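3-methyladenine dna-glycosylase (Archaeoglobus fulgidus, PDB 2JHN) is a DNA glycosylase of the helix-hairpin-helix superfamily, called AlkA, that probably serves in base excision DNA repair. Local coordinates at residues K17-V29 against F133-G145. The protein carries 1 engineered substitution. Sequence-based numbering, arbitrary orientation. Where two conformers were deposited one is given.
With NA (sodium ion), chain F; MBO (mercuribenzoic acid), chain C.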
# COMPACT_ATOMS: atom_id res chain seq x y z
N LYS A 17 9.50 7.03 -4.18
CA LYS A 17 10.17 5.91 -4.85
C LYS A 17 9.44 4.60 -4.59
O LYS A 17 9.57 3.65 -5.37
CB LYS A 17 11.62 5.78 -4.36
CG LYS A 17 12.67 6.37 -5.30
CD LYS A 17 14.06 6.31 -4.63
CE LYS A 17 14.27 4.98 -3.93
NZ LYS A 17 14.87 3.98 -4.81
N PHE A 18 8.66 4.56 -3.52
CA PHE A 18 7.90 3.37 -3.19
C PHE A 18 6.89 3.01 -4.27
O PHE A 18 6.57 1.85 -4.44
CB PHE A 18 7.20 3.50 -1.83
CG PHE A 18 6.73 2.20 -1.27
CD1 PHE A 18 7.62 1.36 -0.59
CD2 PHE A 18 5.39 1.81 -1.40
CE1 PHE A 18 7.20 0.14 -0.08
CE2 PHE A 18 4.95 0.58 -0.87
CZ PHE A 18 5.85 -0.24 -0.22
N PHE A 19 6.40 4.03 -4.99
CA PHE A 19 5.48 3.86 -6.10
C PHE A 19 6.21 3.29 -7.32
O PHE A 19 7.26 3.78 -7.73
CB PHE A 19 4.80 5.19 -6.47
CG PHE A 19 3.87 5.71 -5.39
CD1 PHE A 19 2.62 5.10 -5.18
CD2 PHE A 19 4.22 6.78 -4.60
CE1 PHE A 19 1.74 5.57 -4.20
CE2 PHE A 19 3.34 7.26 -3.59
CZ PHE A 19 2.10 6.65 -3.40
N VAL A 20 5.63 2.24 -7.89
CA VAL A 20 6.33 1.46 -8.90
C VAL A 20 6.19 2.08 -10.31
O VAL A 20 7.13 2.06 -11.10
CB VAL A 20 5.91 -0.03 -8.75
CG1 VAL A 20 5.44 -0.66 -10.06
CG2 VAL A 20 7.03 -0.82 -8.06
N LEU A 21 5.03 2.66 -10.58
CA LEU A 21 4.76 3.33 -11.86
C LEU A 21 4.14 4.70 -11.59
O LEU A 21 2.93 4.88 -11.76
CB LEU A 21 3.82 2.48 -12.72
CG LEU A 21 4.40 1.23 -13.37
CD1 LEU A 21 3.26 0.32 -13.79
CD2 LEU A 21 5.27 1.60 -14.57
N PRO A 22 4.98 5.67 -11.17
CA PRO A 22 4.50 6.95 -10.65
C PRO A 22 3.67 7.77 -11.65
O PRO A 22 2.70 8.41 -11.25
CB PRO A 22 5.80 7.68 -10.25
CG PRO A 22 6.87 7.04 -11.03
CD PRO A 22 6.46 5.60 -11.19
N GLU A 23 4.02 7.71 -12.93
CA GLU A 23 3.35 8.51 -13.97
C GLU A 23 1.93 8.04 -14.29
O GLU A 23 1.03 8.83 -14.60
CB GLU A 23 4.23 8.58 -15.24
CG GLU A 23 4.61 7.21 -15.87
CD GLU A 23 5.56 6.34 -15.02
OE1 GLU A 23 6.40 6.88 -14.28
OE2 GLU A 23 5.47 5.10 -15.12
N LEU A 24 1.73 6.74 -14.22
CA LEU A 24 0.48 6.12 -14.57
C LEU A 24 -0.51 6.20 -13.40
O LEU A 24 -0.12 5.96 -12.27
CB LEU A 24 0.78 4.67 -14.91
CG LEU A 24 -0.23 3.88 -15.73
CD1 LEU A 24 -0.30 4.42 -17.16
CD2 LEU A 24 0.24 2.44 -15.71
N PRO A 25 -1.78 6.59 -13.66
CA PRO A 25 -2.77 6.67 -12.57
C PRO A 25 -3.18 5.30 -12.05
O PRO A 25 -3.97 4.59 -12.68
CB PRO A 25 -3.96 7.40 -13.22
CG PRO A 25 -3.37 8.05 -14.51
CD PRO A 25 -2.36 7.05 -14.95
N THR A 26 -2.62 4.92 -10.90
CA THR A 26 -2.79 3.56 -10.40
C THR A 26 -3.62 3.34 -9.09
O THR A 26 -3.56 2.25 -8.55
CB THR A 26 -1.39 2.88 -10.21
OG1 THR A 26 -0.58 3.73 -9.39
CG2 THR A 26 -0.65 2.61 -11.54
N PRO A 27 -4.42 4.32 -8.61
CA PRO A 27 -4.83 5.62 -9.16
C PRO A 27 -3.84 6.76 -8.90
O PRO A 27 -4.01 7.85 -9.48
CB PRO A 27 -6.15 5.90 -8.43
CG PRO A 27 -5.91 5.27 -7.07
CD PRO A 27 -5.10 4.05 -7.32
N ASP A 28 -2.84 6.52 -8.04
CA ASP A 28 -1.94 7.60 -7.64
C ASP A 28 -1.11 8.05 -8.84
O ASP A 28 -0.64 7.20 -9.62
CB ASP A 28 -0.95 7.15 -6.55
CG ASP A 28 -1.63 6.45 -5.40
OD1 ASP A 28 -1.57 7.01 -4.29
OD2 ASP A 28 -2.22 5.35 -5.63
N VAL A 29 -0.91 9.35 -8.93
CA VAL A 29 0.04 9.96 -9.86
C VAL A 29 1.05 10.79 -9.09
O VAL A 29 0.69 11.57 -8.21
CB VAL A 29 -0.69 10.85 -10.94
CG1 VAL A 29 0.33 11.56 -11.84
CG2 VAL A 29 -1.59 10.00 -11.82
N PHE A 133 4.33 -7.45 -9.48
CA PHE A 133 3.74 -6.20 -9.02
C PHE A 133 3.58 -5.16 -10.16
O PHE A 133 2.54 -4.52 -10.27
CB PHE A 133 4.52 -5.63 -7.82
CG PHE A 133 3.85 -4.47 -7.14
CD1 PHE A 133 2.60 -4.61 -6.54
CD2 PHE A 133 4.47 -3.22 -7.11
CE1 PHE A 133 1.98 -3.53 -5.90
CE2 PHE A 133 3.85 -2.13 -6.48
CZ PHE A 133 2.61 -2.28 -5.88
N VAL A 134 4.60 -5.01 -11.00
CA VAL A 134 4.52 -4.10 -12.16
C VAL A 134 3.33 -4.43 -13.09
O VAL A 134 2.60 -3.52 -13.50
CB VAL A 134 5.84 -4.05 -12.98
CG1 VAL A 134 5.62 -3.34 -14.33
CG2 VAL A 134 6.94 -3.34 -12.21
N VAL A 135 3.16 -5.71 -13.44
CA VAL A 135 2.00 -6.15 -14.26
C VAL A 135 0.66 -5.87 -13.53
O VAL A 135 -0.33 -5.43 -14.15
CB VAL A 135 2.11 -7.66 -14.69
CG1 VAL A 135 0.79 -8.20 -15.25
CG2 VAL A 135 3.24 -7.87 -15.72
N ALA A 136 0.64 -6.09 -12.22
CA ALA A 136 -0.54 -5.84 -11.38
C ALA A 136 -0.93 -4.37 -11.40
O ALA A 136 -2.11 -4.04 -11.51
CB ALA A 136 -0.29 -6.30 -9.94
N GLU A 137 0.06 -3.49 -11.29
CA GLU A 137 -0.17 -2.05 -11.30
C GLU A 137 -0.70 -1.52 -12.65
O GLU A 137 -1.52 -0.60 -12.69
CB GLU A 137 1.10 -1.32 -10.87
CG GLU A 137 1.46 -1.58 -9.39
CD GLU A 137 0.58 -0.79 -8.42
OE1 GLU A 137 -0.52 -1.30 -8.07
OE2 GLU A 137 0.99 0.32 -8.01
N LYS A 138 -0.22 -2.11 -13.75
CA LYS A 138 -0.77 -1.76 -15.07
C LYS A 138 -2.23 -2.18 -15.18
O LYS A 138 -3.04 -1.45 -15.76
CB LYS A 138 0.06 -2.40 -16.20
CG LYS A 138 1.41 -1.75 -16.35
CD LYS A 138 2.19 -2.36 -17.50
CE LYS A 138 3.60 -1.81 -17.51
NZ LYS A 138 4.25 -2.02 -18.83
N LEU A 139 -2.57 -3.34 -14.62
CA LEU A 139 -3.96 -3.80 -14.58
C LEU A 139 -4.81 -2.83 -13.74
O LEU A 139 -5.91 -2.46 -14.17
CB LEU A 139 -4.06 -5.23 -14.06
CG LEU A 139 -3.77 -6.30 -15.11
CD1 LEU A 139 -3.53 -7.66 -14.49
CD2 LEU A 139 -4.91 -6.36 -16.13
N ALA A 140 -4.28 -2.40 -12.58
CA ALA A 140 -4.96 -1.40 -11.76
C ALA A 140 -5.25 -0.12 -12.55
O ALA A 140 -6.35 0.43 -12.46
CB ALA A 140 -4.13 -1.07 -10.50
N ALA A 141 -4.24 0.35 -13.28
CA ALA A 141 -4.38 1.56 -14.10
C ALA A 141 -5.48 1.42 -15.18
O ALA A 141 -6.22 2.36 -15.42
CB ALA A 141 -3.05 1.97 -14.70
N LYS A 142 -5.62 0.23 -15.77
CA LYS A 142 -6.69 -0.03 -16.75
C LYS A 142 -8.05 0.12 -16.08
O LYS A 142 -8.95 0.80 -16.57
CB LYS A 142 -6.55 -1.43 -17.33
CG LYS A 142 -5.27 -1.69 -18.11
CD LYS A 142 -5.57 -1.61 -19.60
CE LYS A 142 -4.36 -1.97 -20.42
NZ LYS A 142 -4.40 -1.17 -21.68
N ILE A 143 -8.19 -0.50 -14.91
CA ILE A 143 -9.45 -0.47 -14.19
C ILE A 143 -9.81 0.93 -13.66
O ILE A 143 -10.99 1.33 -13.65
CB ILE A 143 -9.41 -1.54 -13.07
CG1 ILE A 143 -9.35 -2.94 -13.69
CG2 ILE A 143 -10.61 -1.41 -12.15
CD1 ILE A 143 -10.62 -3.35 -14.35
N VAL A 144 -8.80 1.67 -13.21
CA VAL A 144 -8.99 3.04 -12.73
C VAL A 144 -9.42 3.92 -13.91
O VAL A 144 -10.29 4.77 -13.77
CB VAL A 144 -7.67 3.57 -12.11
CG1 VAL A 144 -7.69 5.10 -11.87
CG2 VAL A 144 -7.43 2.82 -10.82
N GLY A 145 -8.79 3.71 -15.05
CA GLY A 145 -9.04 4.56 -16.23
C GLY A 145 -10.49 4.43 -16.64
O GLY A 145 -11.18 5.44 -16.91
NA NA F . 1.03 5.83 -10.36
HG MBO C . -9.84 -0.97 -19.07
CE1 MBO C . -8.71 0.55 -20.34
CE2 MBO C . -8.19 0.15 -21.56
CE3 MBO C . -7.51 1.10 -22.32
CE4 MBO C . -7.36 2.40 -21.85
CE5 MBO C . -7.90 2.79 -20.62
CE6 MBO C . -8.59 1.85 -19.86
CZ MBO C . -6.61 3.40 -22.68
OZ1 MBO C . -6.60 4.59 -22.32
OZ2 MBO C . -6.01 3.01 -23.69
O HOH W 1 3.11 1.29 -6.50
O HOH W 2 2.63 2.59 -9.17
O HOH W 3 -5.29 5.03 -15.00
O HOH W 4 2.03 5.24 -8.61
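Val20 meets the ring of Phe133 at its edge, with CG2 3.6 Å from Phe133 CD2, while its other methyl, CG1, reaches Val134 CG2. The ring stands there because Phe133 CG lies anti to its backbone N (chi1 -170°), and Glu137 CG, one turn on, lies over one face of the ring, toward its rim. The Leu21 side chain crosses that of Lys138 at about a right angle, CD1 against CG, and Leu24 CD2 presses tightly on Ala141 CB at 3.5 Å. At Ala141 the loop comes closest to the helix backbone: Pro25 O receives a CA-H...O contact from Ala141 CA (3.4 Å), and a water donates to both Pro25 O and Ala141 O. Pro27, after a cis peptide bond, rests its CB on Val144 CG1.

Glu137, bent at chi2 (-76°), turns its carboxylate toward the loop, where two waters link OE2 to successive backbone N-H groups: one accepts from Val20 N and donates to Glu137 OE2 (2.8 Å); the other accepts from Leu21 N and donates to the same oxygen. The loop wraps around a sodium ion bound by Leu21 O, Leu24 O (2.2 Å), Asp28 O, a water and, more distantly, Thr26 OG1 (2.8 Å). With chi1 at 53°, Thr26 turns OG1 to the sodium and leaves CG2 against Glu137 O. Lys124 of helix 118-127 hydrogen-bonds Thr26 O. The loop, leading from helix 12-17 to edge strand 29-31 of the TBP-like sheet, joins that region to helix 133-147 of the HhH-GPD region, with helix 274-287 beside Val20 and Phe133, and strand 156-159 touching Pro25 and Val144.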